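Side-chain contacts in nuclear import protein MOG1 (Saccharomyces cerevisiae, PDB 1JHS), which acts in the Ran-GTPase system for nuclear protein import and poly(A)+ mRNA export and interacts with the small GTPase GSP1: residues V65-L70 / W74-E79; E79-L84 / V141-V146; L93-V98 / T102-L107. The protein carries 1 engineered substitution. All coordinates share one frame; numbering follows the deposited sequence.

Interaction 1 of 3, residues V65-L70 / W74-E79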
loop_
_atom_site.group_PDB
_atom_site.type_symbol
_atom_site.label_atom_id
_atom_site.label_comp_id
_atom_site.label_asym_id
_atom_site.label_seq_id
_atom_site.Cartn_x
_atom_site.Cartn_y
_atom_site.Cartn_z
ATOM N N VAL A 65 -7.155 15.691 -2.037
ATOM C CA VAL A 65 -7.572 15.943 -3.401
ATOM C C VAL A 65 -9.022 16.458 -3.366
ATOM O O VAL A 65 -9.842 16.028 -2.542
ATOM C CB VAL A 65 -7.452 14.680 -4.297
ATOM C CG1 VAL A 65 -8.353 13.571 -3.796
ATOM C CG2 VAL A 65 -7.783 15.051 -5.722
ATOM N N ASP A 66 -9.323 17.399 -4.259
ATOM C CA ASP A 66 -10.646 18.008 -4.330
ATOM C C ASP A 66 -11.747 17.110 -4.881
ATOM O O ASP A 66 -12.388 17.447 -5.874
ATOM C CB ASP A 66 -10.577 19.301 -5.144
ATOM C CG ASP A 66 -11.884 20.087 -5.106
ATOM O OD1 ASP A 66 -12.500 20.175 -4.016
ATOM O OD2 ASP A 66 -12.291 20.617 -6.168
ATOM N N LYS A 67 -11.954 15.964 -4.241
ATOM C CA LYS A 67 -13.005 15.019 -4.629
ATOM C C LYS A 67 -13.675 14.650 -3.310
ATOM O O LYS A 67 -13.008 14.131 -2.409
ATOM C CB LYS A 67 -12.418 13.748 -5.243
ATOM C CG LYS A 67 -11.547 13.937 -6.475
ATOM C CD LYS A 67 -12.354 13.942 -7.757
ATOM C CE LYS A 67 -11.409 13.980 -8.974
ATOM N NZ LYS A 67 -12.121 13.652 -10.236
ATOM N N SER A 68 -14.981 14.911 -3.197
ATOM C CA SER A 68 -15.748 14.617 -1.974
ATOM C C SER A 68 -15.988 13.149 -1.665
ATOM O O SER A 68 -15.934 12.731 -0.496
ATOM C CB SER A 68 -17.121 15.293 -2.031
ATOM O OG SER A 68 -16.992 16.692 -1.903
ATOM N N ASP A 69 -16.308 12.384 -2.703
ATOM C CA ASP A 69 -16.600 10.972 -2.556
ATOM C C ASP A 69 -15.331 10.204 -2.193
ATOM O O ASP A 69 -14.297 10.333 -2.861
ATOM C CB ASP A 69 -17.192 10.423 -3.852
ATOM C CG ASP A 69 -17.542 8.958 -3.751
ATOM O OD1 ASP A 69 -16.887 8.155 -4.439
ATOM O OD2 ASP A 69 -18.466 8.600 -2.976
ATOM N N LEU A 70 -15.426 9.405 -1.137
ATOM C CA LEU A 70 -14.287 8.638 -0.668
ATOM C C LEU A 70 -13.670 7.745 -1.746
ATOM O O LEU A 70 -12.464 7.815 -1.985
ATOM C CB LEU A 70 -14.697 7.785 0.549
ATOM C CG LEU A 70 -13.659 6.793 1.088
ATOM C CD1 LEU A 70 -12.428 7.545 1.643
ATOM C CD2 LEU A 70 -14.310 5.956 2.181
ATOM N N TRP A 74 -9.995 7.921 -3.637
ATOM C CA TRP A 74 -9.080 6.784 -3.633
ATOM C C TRP A 74 -8.648 6.475 -5.066
ATOM O O TRP A 74 -7.448 6.303 -5.343
ATOM C CB TRP A 74 -9.768 5.577 -2.985
ATOM C CG TRP A 74 -8.966 4.306 -3.009
ATOM C CD1 TRP A 74 -8.002 3.914 -2.104
ATOM C CD2 TRP A 74 -9.095 3.243 -3.951
ATOM N NE1 TRP A 74 -7.539 2.650 -2.431
ATOM C CE2 TRP A 74 -8.195 2.218 -3.559
ATOM C CE3 TRP A 74 -9.895 3.045 -5.100
ATOM C CZ2 TRP A 74 -8.062 1.014 -4.279
ATOM C CZ3 TRP A 74 -9.756 1.842 -5.814
ATOM C CH2 TRP A 74 -8.848 0.848 -5.394
ATOM N N GLN A 75 -9.604 6.424 -5.990
ATOM C CA GLN A 75 -9.257 6.140 -7.392
ATOM C C GLN A 75 -8.266 7.153 -7.935
ATOM O O GLN A 75 -7.369 6.818 -8.701
ATOM C CB GLN A 75 -10.526 6.135 -8.263
ATOM C CG GLN A 75 -11.502 5.012 -7.887
ATOM C CD GLN A 75 -12.790 5.057 -8.720
ATOM O OE1 GLN A 75 -13.500 6.072 -8.739
ATOM N NE2 GLN A 75 -13.083 3.978 -9.411
ATOM N N PHE A 76 -8.444 8.411 -7.540
ATOM C CA PHE A 76 -7.565 9.481 -7.972
ATOM C C PHE A 76 -6.140 9.203 -7.496
ATOM O O PHE A 76 -5.177 9.350 -8.261
ATOM C CB PHE A 76 -8.046 10.816 -7.378
ATOM C CG PHE A 76 -7.109 11.974 -7.644
ATOM C CD1 PHE A 76 -7.234 12.741 -8.790
ATOM C CD2 PHE A 76 -6.069 12.259 -6.755
ATOM C CE1 PHE A 76 -6.332 13.776 -9.058
ATOM C CE2 PHE A 76 -5.158 13.296 -7.017
ATOM C CZ PHE A 76 -5.292 14.050 -8.167
ATOM N N HIS A 77 -6.005 8.807 -6.221
ATOM C CA HIS A 77 -4.686 8.542 -5.673
ATOM C C HIS A 77 -4.066 7.295 -6.243
ATOM O O HIS A 77 -2.839 7.213 -6.359
ATOM C CB HIS A 77 -4.741 8.462 -4.151
ATOM C CG HIS A 77 -4.923 9.797 -3.503
ATOM N ND1 HIS A 77 -3.968 10.789 -3.575
ATOM C CD2 HIS A 77 -5.958 10.319 -2.806
ATOM C CE1 HIS A 77 -4.410 11.868 -2.949
ATOM N NE2 HIS A 77 -5.616 11.610 -2.473
ATOM N N VAL A 78 -4.904 6.323 -6.583
ATOM C CA VAL A 78 -4.398 5.092 -7.209
ATOM C C VAL A 78 -3.819 5.454 -8.588
ATOM O O VAL A 78 -2.724 4.988 -8.963
ATOM C CB VAL A 78 -5.541 4.031 -7.405
ATOM C CG1 VAL A 78 -5.012 2.853 -8.264
ATOM C CG2 VAL A 78 -5.975 3.462 -6.048
ATOM N N GLU A 79 -4.563 6.270 -9.341
ATOM C CA GLU A 79 -4.132 6.678 -10.688
ATOM C C GLU A 79 -2.752 7.335 -10.627
ATOM O O GLU A 79 -1.870 7.026 -11.443
ATOM C CB GLU A 79 -5.162 7.636 -11.312
ATOM C CG GLU A 79 -4.832 8.117 -12.737
ATOM C CD GLU A 79 -4.813 7.000 -13.782
ATOM O OE1 GLU A 79 -5.492 5.969 -13.597
ATOM O OE2 GLU A 79 -4.123 7.158 -14.815
#

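Interaction 2 of 3, residues E79-L84 / V141-V146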
loop_
_atom_site.group_PDB
_atom_site.type_symbol
_atom_site.label_atom_id
_atom_site.label_comp_id
_atom_site.label_asym_id
_atom_site.label_seq_id
_atom_site.Cartn_x
_atom_site.Cartn_y
_atom_site.Cartn_z
ATOM N N GLU A 79 -4.563 6.270 -9.341
ATOM C CA GLU A 79 -4.132 6.678 -10.688
ATOM C C GLU A 79 -2.752 7.335 -10.627
ATOM O O GLU A 79 -1.870 7.026 -11.443
ATOM C CB GLU A 79 -5.162 7.636 -11.312
ATOM C CG GLU A 79 -4.832 8.117 -12.737
ATOM C CD GLU A 79 -4.813 7.000 -13.782
ATOM O OE1 GLU A 79 -5.492 5.969 -13.597
ATOM O OE2 GLU A 79 -4.123 7.158 -14.815
ATOM N N ASP A 80 -2.545 8.228 -9.658
ATOM C CA ASP A 80 -1.233 8.874 -9.533
ATOM C C ASP A 80 -0.106 7.866 -9.342
ATOM O O ASP A 80 1.005 8.053 -9.854
ATOM C CB ASP A 80 -1.221 9.867 -8.374
ATOM C CG ASP A 80 -1.966 11.143 -8.701
ATOM O OD1 ASP A 80 -2.382 11.308 -9.862
ATOM O OD2 ASP A 80 -2.141 11.995 -7.801
ATOM N N LEU A 81 -0.370 6.801 -8.594
ATOM C CA LEU A 81 0.643 5.771 -8.366
ATOM C C LEU A 81 0.876 4.882 -9.594
ATOM O O LEU A 81 2.017 4.549 -9.937
ATOM C CB LEU A 81 0.232 4.864 -7.202
ATOM C CG LEU A 81 0.282 5.392 -5.769
ATOM C CD1 LEU A 81 -0.569 4.471 -4.877
ATOM C CD2 LEU A 81 1.739 5.427 -5.259
ATOM N N THR A 82 -0.199 4.470 -10.250
ATOM C CA THR A 82 -0.054 3.583 -11.387
ATOM C C THR A 82 0.458 4.299 -12.631
ATOM O O THR A 82 1.260 3.747 -13.380
ATOM C CB THR A 82 -1.398 2.901 -11.710
ATOM O OG1 THR A 82 -2.399 3.909 -11.891
ATOM C CG2 THR A 82 -1.836 1.977 -10.554
ATOM N N GLU A 83 0.006 5.527 -12.853
ATOM C CA GLU A 83 0.439 6.257 -14.046
ATOM C C GLU A 83 1.946 6.379 -14.173
ATOM O O GLU A 83 2.469 6.476 -15.278
ATOM C CB GLU A 83 -0.182 7.655 -14.101
ATOM C CG GLU A 83 -1.440 7.713 -14.934
ATOM C CD GLU A 83 -1.899 9.131 -15.242
ATOM O OE1 GLU A 83 -1.036 9.943 -15.669
ATOM O OE2 GLU A 83 -3.118 9.436 -15.084
ATOM N N LEU A 84 2.645 6.380 -13.044
ATOM C CA LEU A 84 4.096 6.510 -13.078
ATOM C C LEU A 84 4.792 5.279 -13.658
ATOM O O LEU A 84 5.951 5.364 -14.097
ATOM C CB LEU A 84 4.634 6.764 -11.670
ATOM C CG LEU A 84 4.211 8.069 -10.991
ATOM C CD1 LEU A 84 5.002 8.205 -9.704
ATOM C CD2 LEU A 84 4.471 9.267 -11.898
ATOM N N VAL A 141 -1.846 8.179 2.004
ATOM C CA VAL A 141 -1.921 7.067 1.049
ATOM C C VAL A 141 -0.886 6.002 1.446
ATOM O O VAL A 141 0.299 6.285 1.555
ATOM C CB VAL A 141 -1.692 7.533 -0.418
ATOM C CG1 VAL A 141 -1.752 6.336 -1.389
ATOM C CG2 VAL A 141 -2.780 8.555 -0.814
ATOM N N ILE A 142 -1.364 4.788 1.698
ATOM C CA ILE A 142 -0.474 3.690 2.074
ATOM C C ILE A 142 -0.429 2.744 0.881
ATOM O O ILE A 142 -1.494 2.307 0.411
ATOM C CB ILE A 142 -0.997 2.908 3.307
ATOM C CG1 ILE A 142 -1.118 3.845 4.522
ATOM C CG2 ILE A 142 -0.005 1.789 3.670
ATOM C CD1 ILE A 142 -1.477 3.141 5.871
ATOM N N SER A 143 0.773 2.462 0.361
ATOM C CA SER A 143 0.891 1.538 -0.775
ATOM C C SER A 143 1.798 0.373 -0.401
ATOM O O SER A 143 2.797 0.549 0.299
ATOM C CB SER A 143 1.429 2.235 -2.051
ATOM O OG SER A 143 2.585 3.042 -1.839
ATOM N N ILE A 144 1.415 -0.826 -0.830
ATOM C CA ILE A 144 2.217 -2.004 -0.553
ATOM C C ILE A 144 2.408 -2.680 -1.901
ATOM O O ILE A 144 1.444 -3.119 -2.519
ATOM C CB ILE A 144 1.519 -2.978 0.434
ATOM C CG1 ILE A 144 1.178 -2.251 1.751
ATOM C CG2 ILE A 144 2.473 -4.191 0.709
ATOM C CD1 ILE A 144 0.469 -3.133 2.845
ATOM N N ASN A 145 3.665 -2.762 -2.339
ATOM C CA ASN A 145 3.998 -3.365 -3.620
ATOM C C ASN A 145 4.259 -4.862 -3.480
ATOM O O ASN A 145 4.988 -5.278 -2.584
ATOM C CB ASN A 145 5.232 -2.684 -4.197
ATOM C CG ASN A 145 5.068 -1.210 -4.262
ATOM O OD1 ASN A 145 4.210 -0.701 -5.007
ATOM N ND2 ASN A 145 5.865 -0.484 -3.473
ATOM N N VAL A 146 3.656 -5.648 -4.376
ATOM C CA VAL A 146 3.803 -7.089 -4.374
ATOM C C VAL A 146 4.238 -7.589 -5.762
ATOM O O VAL A 146 3.403 -7.822 -6.642
ATOM C CB VAL A 146 2.456 -7.776 -3.999
ATOM C CG1 VAL A 146 2.694 -9.255 -3.654
ATOM C CG2 VAL A 146 1.772 -7.002 -2.844
#

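Interaction 3 of 3, residues L93-V98 / T102-L107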
loop_
_atom_site.group_PDB
_atom_site.type_symbol
_atom_site.label_atom_id
_atom_site.label_comp_id
_atom_site.label_asym_id
_atom_site.label_seq_id
_atom_site.Cartn_x
_atom_site.Cartn_y
_atom_site.Cartn_z
ATOM N N LEU A 93 -8.831 -5.483 -7.767
ATOM C CA LEU A 93 -9.062 -6.905 -7.518
ATOM C C LEU A 93 -9.903 -7.100 -6.262
ATOM O O LEU A 93 -10.627 -8.088 -6.134
ATOM C CB LEU A 93 -7.738 -7.652 -7.344
ATOM C CG LEU A 93 -6.727 -7.532 -8.485
ATOM C CD1 LEU A 93 -5.568 -8.464 -8.234
ATOM C CD2 LEU A 93 -7.398 -7.856 -9.804
ATOM N N GLN A 94 -9.766 -6.163 -5.328
ATOM C CA GLN A 94 -10.513 -6.180 -4.076
ATOM C C GLN A 94 -10.702 -4.719 -3.652
ATOM O O GLN A 94 -9.869 -3.870 -3.969
ATOM C CB GLN A 94 -9.727 -6.932 -2.995
ATOM C CG GLN A 94 -10.551 -7.211 -1.756
ATOM C CD GLN A 94 -10.374 -8.630 -1.269
ATOM O OE1 GLN A 94 -9.971 -9.506 -2.028
ATOM N NE2 GLN A 94 -10.701 -8.871 -0.014
ATOM N N GLU A 95 -11.806 -4.418 -2.969
ATOM C CA GLU A 95 -12.031 -3.046 -2.513
ATOM C C GLU A 95 -13.045 -2.993 -1.382
ATOM O O GLU A 95 -13.981 -3.782 -1.338
ATOM C CB GLU A 95 -12.490 -2.144 -3.662
ATOM C CG GLU A 95 -13.820 -2.545 -4.300
ATOM C CD GLU A 95 -14.239 -1.587 -5.408
ATOM O OE1 GLU A 95 -14.916 -0.573 -5.112
ATOM O OE2 GLU A 95 -13.881 -1.844 -6.580
ATOM N N ASP A 96 -12.844 -2.057 -0.465
ATOM C CA ASP A 96 -13.751 -1.912 0.665
ATOM C C ASP A 96 -13.744 -0.508 1.270
ATOM O O ASP A 96 -12.709 0.153 1.340
ATOM C CB ASP A 96 -13.367 -2.853 1.813
ATOM C CG ASP A 96 -13.520 -4.325 1.469
ATOM O OD1 ASP A 96 -12.496 -4.988 1.166
ATOM O OD2 ASP A 96 -14.664 -4.830 1.511
ATOM N N THR A 97 -14.916 -0.067 1.705
ATOM C CA THR A 97 -15.005 1.180 2.434
ATOM C C THR A 97 -14.838 0.654 3.854
ATOM O O THR A 97 -15.711 -0.075 4.365
ATOM C CB THR A 97 -16.379 1.851 2.315
ATOM O OG1 THR A 97 -16.491 2.466 1.027
ATOM C CG2 THR A 97 -16.510 2.944 3.354
ATOM N N VAL A 98 -13.722 0.993 4.486
ATOM C CA VAL A 98 -13.454 0.533 5.849
ATOM C C VAL A 98 -14.190 1.443 6.852
ATOM O O VAL A 98 -14.695 0.981 7.879
ATOM C CB VAL A 98 -11.948 0.539 6.121
ATOM C CG1 VAL A 98 -11.689 0.360 7.608
ATOM C CG2 VAL A 98 -11.280 -0.606 5.318
ATOM N N THR A 102 -13.858 8.353 5.476
ATOM C CA THR A 102 -12.427 8.534 5.644
ATOM C C THR A 102 -11.446 7.417 5.315
ATOM O O THR A 102 -10.276 7.706 5.106
ATOM C CB THR A 102 -12.106 8.977 7.066
ATOM O OG1 THR A 102 -12.487 7.937 7.970
ATOM C CG2 THR A 102 -12.854 10.276 7.420
ATOM N N LYS A 103 -11.898 6.167 5.258
ATOM C CA LYS A 103 -10.952 5.073 5.028
ATOM C C LYS A 103 -11.407 4.094 3.968
ATOM O O LYS A 103 -12.474 3.497 4.090
ATOM C CB LYS A 103 -10.696 4.319 6.331
ATOM C CG LYS A 103 -10.128 5.187 7.442
ATOM C CD LYS A 103 -9.998 4.423 8.762
ATOM C CE LYS A 103 -9.219 5.257 9.779
ATOM N NZ LYS A 103 -8.985 4.476 11.048
ATOM N N PHE A 104 -10.563 3.928 2.947
ATOM C CA PHE A 104 -10.866 3.041 1.830
ATOM C C PHE A 104 -9.637 2.205 1.503
ATOM O O PHE A 104 -8.513 2.718 1.543
ATOM C CB PHE A 104 -11.269 3.889 0.613
ATOM C CG PHE A 104 -11.998 3.110 -0.438
ATOM C CD1 PHE A 104 -13.384 3.044 -0.428
ATOM C CD2 PHE A 104 -11.287 2.398 -1.409
ATOM C CE1 PHE A 104 -14.081 2.271 -1.377
ATOM C CE2 PHE A 104 -11.965 1.629 -2.365
ATOM C CZ PHE A 104 -13.368 1.566 -2.343
ATOM N N THR A 105 -9.848 0.924 1.183
ATOM C CA THR A 105 -8.749 0.021 0.842
ATOM C C THR A 105 -9.062 -0.829 -0.407
ATOM O O THR A 105 -10.222 -1.091 -0.713
ATOM C CB THR A 105 -8.456 -0.975 2.007
ATOM O OG1 THR A 105 -9.629 -1.767 2.280
ATOM C CG2 THR A 105 -8.083 -0.226 3.266
ATOM N N GLY A 106 -8.009 -1.264 -1.102
ATOM C CA GLY A 106 -8.199 -2.117 -2.262
ATOM C C GLY A 106 -6.868 -2.676 -2.755
ATOM O O GLY A 106 -5.802 -2.240 -2.296
ATOM N N LEU A 107 -6.942 -3.686 -3.623
ATOM C CA LEU A 107 -5.760 -4.273 -4.262
ATOM C C LEU A 107 -5.943 -3.849 -5.727
ATOM O O LEU A 107 -7.037 -3.959 -6.277
ATOM C CB LEU A 107 -5.774 -5.794 -4.188
ATOM C CG LEU A 107 -5.505 -6.473 -2.856
ATOM C CD1 LEU A 107 -5.584 -7.973 -3.116
ATOM C CD2 LEU A 107 -4.126 -6.092 -2.325
#

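Interaction 1 of 3, residues V65-L70 / W74-E79
The loop that leads into helix 70-83 folds back on the helix it starts, with Val65 resting on Phe76 and His77. Val65 CG2 sits over one face of the Phe76 ring, 3.4 Å from the ring centroid and only 12° off the ring normal. This is a CH-pi contact. The Phe76 ring gets there because CG is anti to the backbone N (chi1 174°). The other methyl, Val65 CG1, passes alongside His77, 3.6 Å from NE2. That NE2 is hydrogen-bonded to Asp139 OD2, which also takes the backbone N of Val65. One carboxylate oxygen therefore ties the loop to the helix. Lys67 adds a looser apolar touch, its CE 4.4 Å from Phe76 CD1.

The loop turns at Asp66, the centre of an inverse gamma turn closed by Lys67 N and Val65 O at 2.7 Å. Asp69 then N-caps the helix, its OD1 accepting Glu72 N. Leu70 opens the helix, and its O takes Trp74 N at 3.0 Å in a bond between helical residues four apart. Trp74 turns its indole away from the loop, toward the sheet, where NE1 donates to Val128 O.

Interaction 2 of 3, residues E79-L84 / V141-V146
Leu81 and Val141 reach toward each other tip to tip where helix 70-83 packs on strand 138-147. Leu81 CD1 carries the contact. It lies 4.1 Å from Val141 CG1 and also 4.1 Å from Ser143 CB, so one methyl bears on two alternate residues of the strand, on the same sheet face. Leu81 CB already heads for the strand, and a CG placed anti to the carbonyl carbon (chi1 -72°) carries the branch on to it. On the other side, Val141 offers CG1, and Ser143 offers the carbon of its CH2 group. Ser143 OG lies 4.3 Å from Leu81 CD2.

The helix lies across one face of the large antiparallel sheet here. Val141 and Ser143 point toward it, while Ile142 points to the other face. Farther along that other face, Ile144 packs on Val168 and Leu171 of helix 163-178. The strand is held by backbone bonds to its neighbours, among them Val141 with Asp60 and Ile142 with Ala129. Val128 touches both Leu81 and Val141 from the next strand.

No hydrogen bond or charge pair joins the two segments. The carbon contacts are at ordinary van der Waals distance and the buried area is modest, 96 Å². Shape and the burial of apolar surface, rather than directed polar bonds, therefore hold the helix to the strand at this point.

Interaction 3 of 3, residues L93-V98 / T102-L107
The Phe104 side chain leaves with CG anti to the backbone N (chi1 -162°), which swings the ring across to the neighbouring strand so that its face meets the carbonyl oxygen of Asp96. Asp96 O stands above the centre of that face, 3.5 Å from Phe104 CG. The same oxygen accepts Thr105 N at 3.0 Å in a nearly straight bond (170° at the hydrogen). Asp96 and Thr105 form a hydrogen-bonded pair, Asp96 N donating in turn to Thr105 O at 2.8 Å. Two other oxygens come to the rim of the ring. The Thr97 and Phe104 side chains cross at about a right angle, with Thr97 OG1 at the ring edge, 3.4 Å from Phe104 CE1. Glu95 OE1 lies in the ring plane, 3.8 Å from Phe104 CZ. Such an edge position probably suits the partial positive charge of the ring hydrogens, while the charge of OE1 is met by a salt bridge to Lys71. Replacing Phe104 by an alanine would probably open a gap beside Thr97 OG1 and Glu95 OE1 and under Asp96 O, and take from Trp74 and Leu70 the ring they pack on.

Asp96, Thr105 and Leu107 face helix 163-178. Val98 CG2 rests 3.6 Å from Thr105 OG1 and also meets Thr105 CG2. That hydroxyl is hydrogen-bonded to Tyr169 and Gln173 of the helix, and Asp96 OD1 is bonded to Tyr169 as well. Leu107 touches Tyr169 too.

Gly106 CA lies 3.0 Å from Gln94 O, in a close non-hydrogen-bonded pair with Glu95.

The N-to-C directions of strand segments 95-97 and 103-107 are 173° apart, with a classic beta bulge at Thr102 and Lys103. This is an antiparallel beta hairpin, set at the edge of the sheet between two helices.

In the fold
Interaction 1 comes first along the chain. Interaction 2 starts at Glu79, where interaction 1 ends, and interaction 3 falls between the two segments of interaction 2. Their centres are about 12 to 14 Å apart. Interactions 1 and 2 share helix 70-83 and Glu79, and His77 packs on Val141 between them. Interactions 1 and 3 meet where Trp74 and Leu70 pack on Phe104. Interactions 2 and 3 reach the same seven-stranded sheet without touching, nearest atoms about 6 Å apart. Helix 70-83 is thus fixed at its entry loop and against the inner and edge strands of one sheet face.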